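PDB 5H28: oxysterol-binding protein homolog 1 from Saccharomyces cerevisiae, which carries sterols and other lipids between membranes and is targeted to the nucleus-vacuole junction by its ankyrin-repeat domain, the part described here. Local coordinates for residues S1-L13 with N36-A48. Sequence-based numbering, arbitrary orientation.
Sequences SKPLLKLKLLDAL and NVQQVLHLMLHYA
Helix 2-13 runs beside helices 36-42 and 44-48 in the same general direction, crossing the first at -38° with axes 9.3 Å apart, and the backbones come nearest at Lys2 and Asn36. Val40 is a knob in a hole formed by Lys2, Leu5, Lys6 and Leu9; its branched side chain is short enough to enter and spreads one methyl each way, CG1 lying 3.7 Å from Leu9 CD2 and CG2 packing against Leu5 CB and Lys2 CG. Leu9 reaches on to Met44, whose chain, extended through chi1 and chi2, crosses it at about a right angle, SD meeting Leu9 CD1. Nearer the surface, a bend at chi3 (-77°) carries Lys2 across Gln39, where NZ gives OE1 a very short hydrogen bond (2.5 Å, a doubtful length). Tyr47 suits a half-buried site: Leu10 CD2 and Leu13 CD1 meet its CB, Leu10 CD2 also reaches ring atom CG obliquely at 4.0 Å, and the Lys6 methylenes cross the phenol end, CE 3.4 Å from OH. With an alanine in its place the CB contacts could remain, but Leu10 CD2 would probably lose its ring neighbour and the Lys6 chain its support. Helix 18-28 closes one flank, with Leu21 against Leu9 and Leu13 and Leu25 against Met44; helix 54-64 brings Val56 to Leu13 and Ile60 to Ala48, so the N-terminal helix packs against the start of the predicted first ankyrin repeat.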
ATOM      1  N   SER A   1      33.844 -10.698  -0.811  1.00 31.68           N
ATOM      2  CA  SER A   1      33.611  -9.763   0.316  1.00 29.82           C
ATOM      3  C   SER A   1      32.159  -9.788   0.773  1.00 28.67           C
ATOM      4  O   SER A   1      31.871  -9.598   1.956  1.00 27.37           O
ATOM      5  CB  SER A   1      33.991  -8.337  -0.075  1.00 31.54           C
ATOM      6  OG  SER A   1      33.886  -7.465   1.039  1.00 33.15           O
ATOM      7  N   LYS A   2      31.238 -10.001  -0.161  1.00 26.51           N
ATOM      8  CA  LYS A   2      29.825 -10.066   0.199  1.00 24.40           C
ATOM      9  C   LYS A   2      29.581 -11.310   1.049  1.00 23.26           C
ATOM     10  O   LYS A   2      28.907 -11.241   2.076  1.00 20.69           O
ATOM     11  CB  LYS A   2      28.927 -10.105  -1.039  1.00 26.75           C
ATOM     12  CG  LYS A   2      27.489 -10.490  -0.707  1.00 26.88           C
ATOM     13  CD  LYS A   2      26.596 -10.527  -1.930  1.00 28.95           C
ATOM     14  CE  LYS A   2      26.201  -9.134  -2.370  1.00 29.01           C
ATOM     15  NZ  LYS A   2      25.160  -9.194  -3.434  1.00 31.47           N
ATOM     16  N   PRO A   3      30.114 -12.469   0.625  1.00 21.41           N
ATOM     17  CA  PRO A   3      29.916 -13.693   1.407  1.00 20.63           C
ATOM     18  C   PRO A   3      30.432 -13.507   2.831  1.00 19.11           C
ATOM     19  O   PRO A   3      29.854 -14.021   3.786  1.00 18.08           O
ATOM     20  CB  PRO A   3      30.727 -14.729   0.633  1.00 21.11           C
ATOM     21  CG  PRO A   3      30.595 -14.258  -0.780  1.00 22.32           C
ATOM     22  CD  PRO A   3      30.816 -12.768  -0.637  1.00 22.42           C
ATOM     23  N   LEU A   4      31.525 -12.764   2.966  1.00 17.62           N
ATOM     24  CA  LEU A   4      32.100 -12.516   4.280  1.00 17.57           C
ATOM     25  C   LEU A   4      31.149 -11.663   5.112  1.00 17.11           C
ATOM     26  O   LEU A   4      30.925 -11.942   6.289  1.00 16.28           O
ATOM     27  CB  LEU A   4      33.460 -11.823   4.146  1.00 18.53           C
ATOM     28  CG  LEU A   4      34.204 -11.516   5.451  1.00 19.55           C
ATOM     29  CD1 LEU A   4      35.702 -11.464   5.189  1.00 19.74           C
ATOM     30  CD2 LEU A   4      33.705 -10.201   6.034  1.00 20.25           C
ATOM     31  N   LEU A   5      30.580 -10.632   4.499  1.00 15.95           N
ATOM     32  CA  LEU A   5      29.652  -9.758   5.209  1.00 14.71           C
ATOM     33  C   LEU A   5      28.385 -10.495   5.635  1.00 13.95           C
ATOM     34  O   LEU A   5      27.851 -10.248   6.715  1.00 13.10           O
ATOM     35  CB  LEU A   5      29.283  -8.555   4.337  1.00 14.30           C
ATOM     36  CG  LEU A   5      30.396  -7.535   4.093  1.00 15.75           C
ATOM     37  CD1 LEU A   5      29.943  -6.530   3.052  1.00 17.06           C
ATOM     38  CD2 LEU A   5      30.758  -6.836   5.395  1.00 17.65           C
ATOM     39  N   LYS A   6      27.910 -11.401   4.786  1.00 13.73           N
ATOM     40  CA  LYS A   6      26.710 -12.174   5.081  1.00 13.55           C
ATOM     41  C   LYS A   6      26.932 -13.109   6.267  1.00 13.47           C
ATOM     42  O   LYS A   6      26.094 -13.197   7.163  1.00 11.76           O
ATOM     43  CB  LYS A   6      26.294 -12.986   3.852  1.00 16.28           C
ATOM     44  CG  LYS A   6      25.089 -13.884   4.075  1.00 17.83           C
ATOM     45  CD  LYS A   6      24.711 -14.611   2.793  1.00 22.87           C
ATOM     46  CE  LYS A   6      23.597 -15.612   3.024  1.00 23.06           C
ATOM     47  NZ  LYS A   6      24.021 -16.720   3.926  1.00 27.42           N
ATOM     48  N   LEU A   7      28.064 -13.804   6.268  1.00 12.16           N
ATOM     49  CA  LEU A   7      28.394 -14.728   7.349  1.00 12.22           C
ATOM     50  C   LEU A   7      28.549 -13.960   8.660  1.00 10.89           C
ATOM     51  O   LEU A   7      28.109 -14.417   9.717  1.00 11.81           O
ATOM     52  CB  LEU A   7      29.692 -15.473   7.022  1.00 13.22           C
ATOM     53  CG  LEU A   7      30.121 -16.581   7.987  1.00 15.00           C
ATOM     54  CD1 LEU A   7      29.110 -17.718   7.938  1.00 17.98           C
ATOM     55  CD2 LEU A   7      31.509 -17.087   7.604  1.00 15.83           C
ATOM     56  N   LYS A   8      29.181 -12.794   8.575  1.00  9.79           N
ATOM     57  CA  LYS A   8      29.410 -11.931   9.729  1.00 10.09           C
ATOM     58  C   LYS A   8      28.085 -11.465  10.325  1.00  9.17           C
ATOM     59  O   LYS A   8      27.882 -11.504  11.539  1.00  8.95           O
ATOM     60  CB  LYS A   8      30.232 -10.709   9.302  1.00 11.34           C
ATOM     61  CG  LYS A   8      30.496  -9.698  10.405  1.00 13.65           C
ATOM     62  CD  LYS A   8      31.018  -8.379   9.839  1.00 14.87           C
ATOM     63  CE  LYS A   8      32.324  -8.554   9.086  1.00 15.31           C
ATOM     64  NZ  LYS A   8      33.427  -8.982   9.988  1.00 17.36           N
ATOM     65  N   LEU A   9      27.183 -11.020   9.458  1.00  8.44           N
ATOM     66  CA  LEU A   9      25.887 -10.536   9.907  1.00  8.86           C
ATOM     67  C   LEU A   9      25.049 -11.649  10.520  1.00  9.01           C
ATOM     68  O   LEU A   9      24.441 -11.468  11.579  1.00  8.71           O
ATOM     69  CB  LEU A   9      25.137  -9.891   8.738  1.00  8.73           C
ATOM     70  CG  LEU A   9      23.731  -9.372   9.043  1.00  9.11           C
ATOM     71  CD1 LEU A   9      23.794  -8.382  10.192  1.00  9.61           C
ATOM     72  CD2 LEU A   9      23.140  -8.713   7.799  1.00 10.33           C
ATOM     73  N   LEU A  10      25.014 -12.804   9.859  1.00  8.18           N
ATOM     74  CA  LEU A  10      24.246 -13.930  10.372  1.00  8.34           C
ATOM     75  C   LEU A  10      24.762 -14.373  11.739  1.00  8.05           C
ATOM     76  O   LEU A  10      23.979 -14.749  12.609  1.00  8.26           O
ATOM     77  CB  LEU A  10      24.298 -15.100   9.385  1.00 10.65           C
ATOM     78  CG  LEU A  10      23.376 -14.960   8.173  1.00 11.85           C
ATOM     79  CD1 LEU A  10      23.753 -15.986   7.111  1.00 14.23           C
ATOM     80  CD2 LEU A  10      21.931 -15.140   8.609  1.00 12.45           C
ATOM     81  N   ASP A  11      26.077 -14.310  11.934  1.00  8.21           N
ATOM     82  CA  ASP A  11      26.673 -14.719  13.201  1.00  9.19           C
ATOM     83  C   ASP A  11      26.193 -13.815  14.328  1.00  9.16           C
ATOM     84  O   ASP A  11      25.828 -14.287  15.408  1.00 10.45           O
ATOM     85  CB  ASP A  11      28.202 -14.675  13.098  1.00 10.18           C
ATOM     86  CG  ASP A  11      28.889 -15.363  14.266  1.00 13.64           C
ATOM     87  OD1 ASP A  11      28.575 -16.540  14.542  1.00 17.28           O
ATOM     88  OD2 ASP A  11      29.750 -14.730  14.907  1.00 14.19           O
ATOM     89  N   ALA A  12      26.184 -12.512  14.072  1.00  8.25           N
ATOM     90  CA  ALA A  12      25.736 -11.547  15.069  1.00  8.46           C
ATOM     91  C   ALA A  12      24.238 -11.701  15.341  1.00  8.49           C
ATOM     92  O   ALA A  12      23.791 -11.619  16.488  1.00  9.47           O
ATOM     93  CB  ALA A  12      26.044 -10.127  14.596  1.00  8.44           C
ATOM     94  N   LEU A  13      23.461 -11.928  14.288  1.00  8.02           N
ATOM     95  CA  LEU A  13      22.022 -12.082  14.452  1.00  7.50           C
ATOM     96  C   LEU A  13      21.674 -13.322  15.266  1.00  8.87           C
ATOM     97  O   LEU A  13      20.775 -13.277  16.112  1.00  9.70           O
ATOM     98  CB  LEU A  13      21.336 -12.125  13.082  1.00  8.32           C
ATOM     99  CG  LEU A  13      21.356 -10.804  12.296  1.00  7.14           C
ATOM    100  CD1 LEU A  13      20.873 -11.038  10.878  1.00  7.09           C
ATOM    101  CD2 LEU A  13      20.479  -9.766  12.985  1.00  8.22           C
ATOM    102  N   ASN A  36      28.790  -3.988  -1.641  1.00 15.80           N
ATOM    103  CA  ASN A  36      28.546  -5.214  -0.892  1.00 15.24           C
ATOM    104  C   ASN A  36      27.927  -4.912   0.460  1.00 14.74           C
ATOM    105  O   ASN A  36      27.009  -5.607   0.897  1.00 14.09           O
ATOM    106  CB  ASN A  36      29.846  -5.994  -0.706  1.00 18.02           C
ATOM    107  CG  ASN A  36      30.456  -6.417  -2.023  1.00 20.08           C
ATOM    108  OD1 ASN A  36      29.763  -6.930  -2.902  1.00 20.99           O
ATOM    109  ND2 ASN A  36      31.759  -6.212  -2.167  1.00 21.51           N
ATOM    110  N   VAL A  37      28.434  -3.878   1.120  1.00 12.22           N
ATOM    111  CA  VAL A  37      27.912  -3.473   2.418  1.00 11.59           C
ATOM    112  C   VAL A  37      26.437  -3.121   2.280  1.00 11.24           C
ATOM    113  O   VAL A  37      25.606  -3.576   3.062  1.00 10.47           O
ATOM    114  CB  VAL A  37      28.692  -2.256   2.969  1.00 11.46           C
ATOM    115  CG1 VAL A  37      27.959  -1.643   4.155  1.00 14.26           C
ATOM    116  CG2 VAL A  37      30.092  -2.696   3.387  1.00 15.04           C
ATOM    117  N   GLN A  38      26.117  -2.316   1.273  1.00 10.13           N
ATOM    118  CA  GLN A  38      24.741  -1.909   1.028  1.00 10.66           C
ATOM    119  C   GLN A  38      23.836  -3.096   0.711  1.00  8.76           C
ATOM    120  O   GLN A  38      22.747  -3.220   1.261  1.00  8.14           O
ATOM    121  CB  GLN A  38      24.683  -0.915  -0.135  1.00 12.65           C
ATOM    122  CG  GLN A  38      25.240   0.461   0.179  1.00 16.26           C
ATOM    123  CD  GLN A  38      24.377   1.221   1.161  1.00 20.03           C
ATOM    124  OE1 GLN A  38      23.172   1.363   0.961  1.00 22.83           O
ATOM    125  NE2 GLN A  38      24.989   1.719   2.228  1.00 24.11           N
ATOM    126  N   GLN A  39      24.293  -3.972  -0.175  1.00  9.76           N
ATOM    127  CA  GLN A  39      23.498  -5.122  -0.568  1.00 10.92           C
ATOM    128  C   GLN A  39      23.162  -6.059   0.584  1.00 10.59           C
ATOM    129  O   GLN A  39      22.043  -6.569   0.662  1.00  9.72           O
ATOM    130  CB  GLN A  39      24.204  -5.877  -1.690  1.00 13.74           C
ATOM    131  CG  GLN A  39      24.199  -5.099  -2.998  1.00 17.69           C
ATOM    132  CD  GLN A  39      25.057  -5.730  -4.068  1.00 20.63           C
ATOM    133  OE1 GLN A  39      24.917  -6.910  -4.376  1.00 23.76           O
ATOM    134  NE2 GLN A  39      25.946  -4.938  -4.655  1.00 21.95           N
ATOM    135  N   VAL A  40      24.119  -6.290   1.476  1.00  8.79           N
ATOM    136  CA  VAL A  40      23.875  -7.171   2.610  1.00  8.90           C
ATOM    137  C   VAL A  40      22.962  -6.500   3.633  1.00  7.55           C
ATOM    138  O   VAL A  40      22.104  -7.157   4.224  1.00  8.48           O
ATOM    139  CB  VAL A  40      25.201  -7.598   3.277  1.00  9.00           C
ATOM    140  CG1 VAL A  40      24.926  -8.360   4.573  1.00 10.74           C
ATOM    141  CG2 VAL A  40      25.985  -8.485   2.319  1.00 10.91           C
ATOM    142  N   LEU A  41      23.141  -5.196   3.844  1.00  8.07           N
ATOM    143  CA  LEU A  41      22.299  -4.465   4.787  1.00  8.96           C
ATOM    144  C   LEU A  41      20.845  -4.475   4.322  1.00  8.69           C
ATOM    145  O   LEU A  41      19.934  -4.563   5.144  1.00  8.68           O
ATOM    146  CB  LEU A  41      22.788  -3.021   4.951  1.00 10.99           C
ATOM    147  CG  LEU A  41      24.066  -2.827   5.769  1.00 13.64           C
ATOM    148  CD1 LEU A  41      24.477  -1.362   5.724  1.00 13.96           C
ATOM    149  CD2 LEU A  41      23.839  -3.274   7.207  1.00 14.15           C
ATOM    150  N   HIS A  42      20.625  -4.388   3.011  1.00  7.37           N
ATOM    151  CA  HIS A  42      19.268  -4.414   2.466  1.00  9.09           C
ATOM    152  C   HIS A  42      18.564  -5.740   2.757  1.00  8.30           C
ATOM    153  O   HIS A  42      17.337  -5.806   2.767  1.00  9.02           O
ATOM    154  CB  HIS A  42      19.280  -4.186   0.948  1.00 11.31           C
ATOM    155  CG  HIS A  42      19.254  -2.744   0.548  1.00 16.22           C
ATOM    156  ND1 HIS A  42      20.357  -1.925   0.639  1.00 19.71           N
ATOM    157  CD2 HIS A  42      18.248  -1.971   0.074  1.00 18.94           C
ATOM    158  CE1 HIS A  42      20.033  -0.707   0.240  1.00 18.73           C
ATOM    159  NE2 HIS A  42      18.759  -0.708  -0.108  1.00 21.52           N
ATOM    160  N   LEU A  43      19.337  -6.795   2.988  1.00  8.27           N
ATOM    161  CA  LEU A  43      18.753  -8.103   3.276  1.00  7.86           C
ATOM    162  C   LEU A  43      18.812  -8.454   4.757  1.00  7.13           C
ATOM    163  O   LEU A  43      18.447  -9.557   5.153  1.00  6.88           O
ATOM    164  CB  LEU A  43      19.463  -9.192   2.466  1.00  8.82           C
ATOM    165  CG  LEU A  43      19.249  -9.136   0.951  1.00  8.97           C
ATOM    166  CD1 LEU A  43      20.192 -10.110   0.266  1.00 11.13           C
ATOM    167  CD2 LEU A  43      17.803  -9.467   0.617  1.00  9.92           C
ATOM    168  N   MET A  44      19.253  -7.508   5.582  1.00  6.43           N
ATOM    169  CA  MET A  44      19.363  -7.770   7.009  1.00  7.31           C
ATOM    170  C   MET A  44      18.059  -8.198   7.673  1.00  6.87           C
ATOM    171  O   MET A  44      18.057  -9.115   8.495  1.00  5.99           O
ATOM    172  CB  MET A  44      19.944  -6.554   7.731  1.00  6.78           C
ATOM    173  CG  MET A  44      20.032  -6.729   9.247  1.00  5.94           C
ATOM    174  SD  MET A  44      21.095  -5.503  10.035  1.00 10.32           S
ATOM    175  CE  MET A  44      20.300  -3.989   9.514  1.00  8.18           C
ATOM    176  N   LEU A  45      16.952  -7.550   7.326  1.00  5.23           N
ATOM    177  CA  LEU A  45      15.679  -7.921   7.929  1.00  6.23           C
ATOM    178  C   LEU A  45      15.284  -9.342   7.521  1.00  5.48           C
ATOM    179  O   LEU A  45      14.706 -10.078   8.322  1.00  6.29           O
ATOM    180  CB  LEU A  45      14.583  -6.920   7.550  1.00  7.66           C
ATOM    181  CG  LEU A  45      13.245  -7.114   8.273  1.00  8.37           C
ATOM    182  CD1 LEU A  45      13.463  -7.135   9.781  1.00  9.60           C
ATOM    183  CD2 LEU A  45      12.294  -5.988   7.884  1.00  9.61           C
ATOM    184  N   HIS A  46      15.598  -9.730   6.284  1.00  6.10           N
ATOM    185  CA  HIS A  46      15.300 -11.087   5.829  1.00  6.25           C
ATOM    186  C   HIS A  46      16.068 -12.070   6.703  1.00  6.28           C
ATOM    187  O   HIS A  46      15.511 -13.042   7.213  1.00  6.72           O
ATOM    188  CB  HIS A  46      15.757 -11.306   4.380  1.00  6.54           C
ATOM    189  CG  HIS A  46      14.831 -10.743   3.349  1.00  6.61           C
ATOM    190  ND1 HIS A  46      14.711  -9.391   3.106  1.00  6.76           N
ATOM    191  CD2 HIS A  46      14.003 -11.357   2.471  1.00  7.53           C
ATOM    192  CE1 HIS A  46      13.851  -9.199   2.123  1.00  5.85           C
ATOM    193  NE2 HIS A  46      13.406 -10.377   1.719  1.00  6.20           N
ATOM    194  N   TYR A  47      17.361 -11.815   6.864  1.00  6.21           N
ATOM    195  CA  TYR A  47      18.193 -12.703   7.658  1.00  4.88           C
ATOM    196  C   TYR A  47      17.791 -12.720   9.125  1.00  5.66           C
ATOM    197  O   TYR A  47      17.868 -13.757   9.777  1.00  7.20           O
ATOM    198  CB  TYR A  47      19.671 -12.320   7.512  1.00  6.19           C
ATOM    199  CG  TYR A  47      20.195 -12.502   6.103  1.00  8.20           C
ATOM    200  CD1 TYR A  47      19.948 -13.677   5.397  1.00  8.60           C
ATOM    201  CD2 TYR A  47      20.931 -11.500   5.475  1.00 10.73           C
ATOM    202  CE1 TYR A  47      20.416 -13.851   4.098  1.00  9.59           C
ATOM    203  CE2 TYR A  47      21.406 -11.665   4.171  1.00 10.48           C
ATOM    204  CZ  TYR A  47      21.142 -12.842   3.493  1.00 10.49           C
ATOM    205  OH  TYR A  47      21.600 -13.016   2.204  1.00 13.55           O
ATOM    206  N   ALA A  48      17.352 -11.580   9.645  1.00  5.41           N
ATOM    207  CA  ALA A  48      16.940 -11.515  11.039  1.00  5.63           C
ATOM    208  C   ALA A  48      15.685 -12.348  11.248  1.00  5.52           C
ATOM    209  O   ALA A  48      15.556 -13.039  12.255  1.00  5.90           O
ATOM    210  CB  ALA A  48      16.690 -10.078  11.448  1.00  6.31           C
TER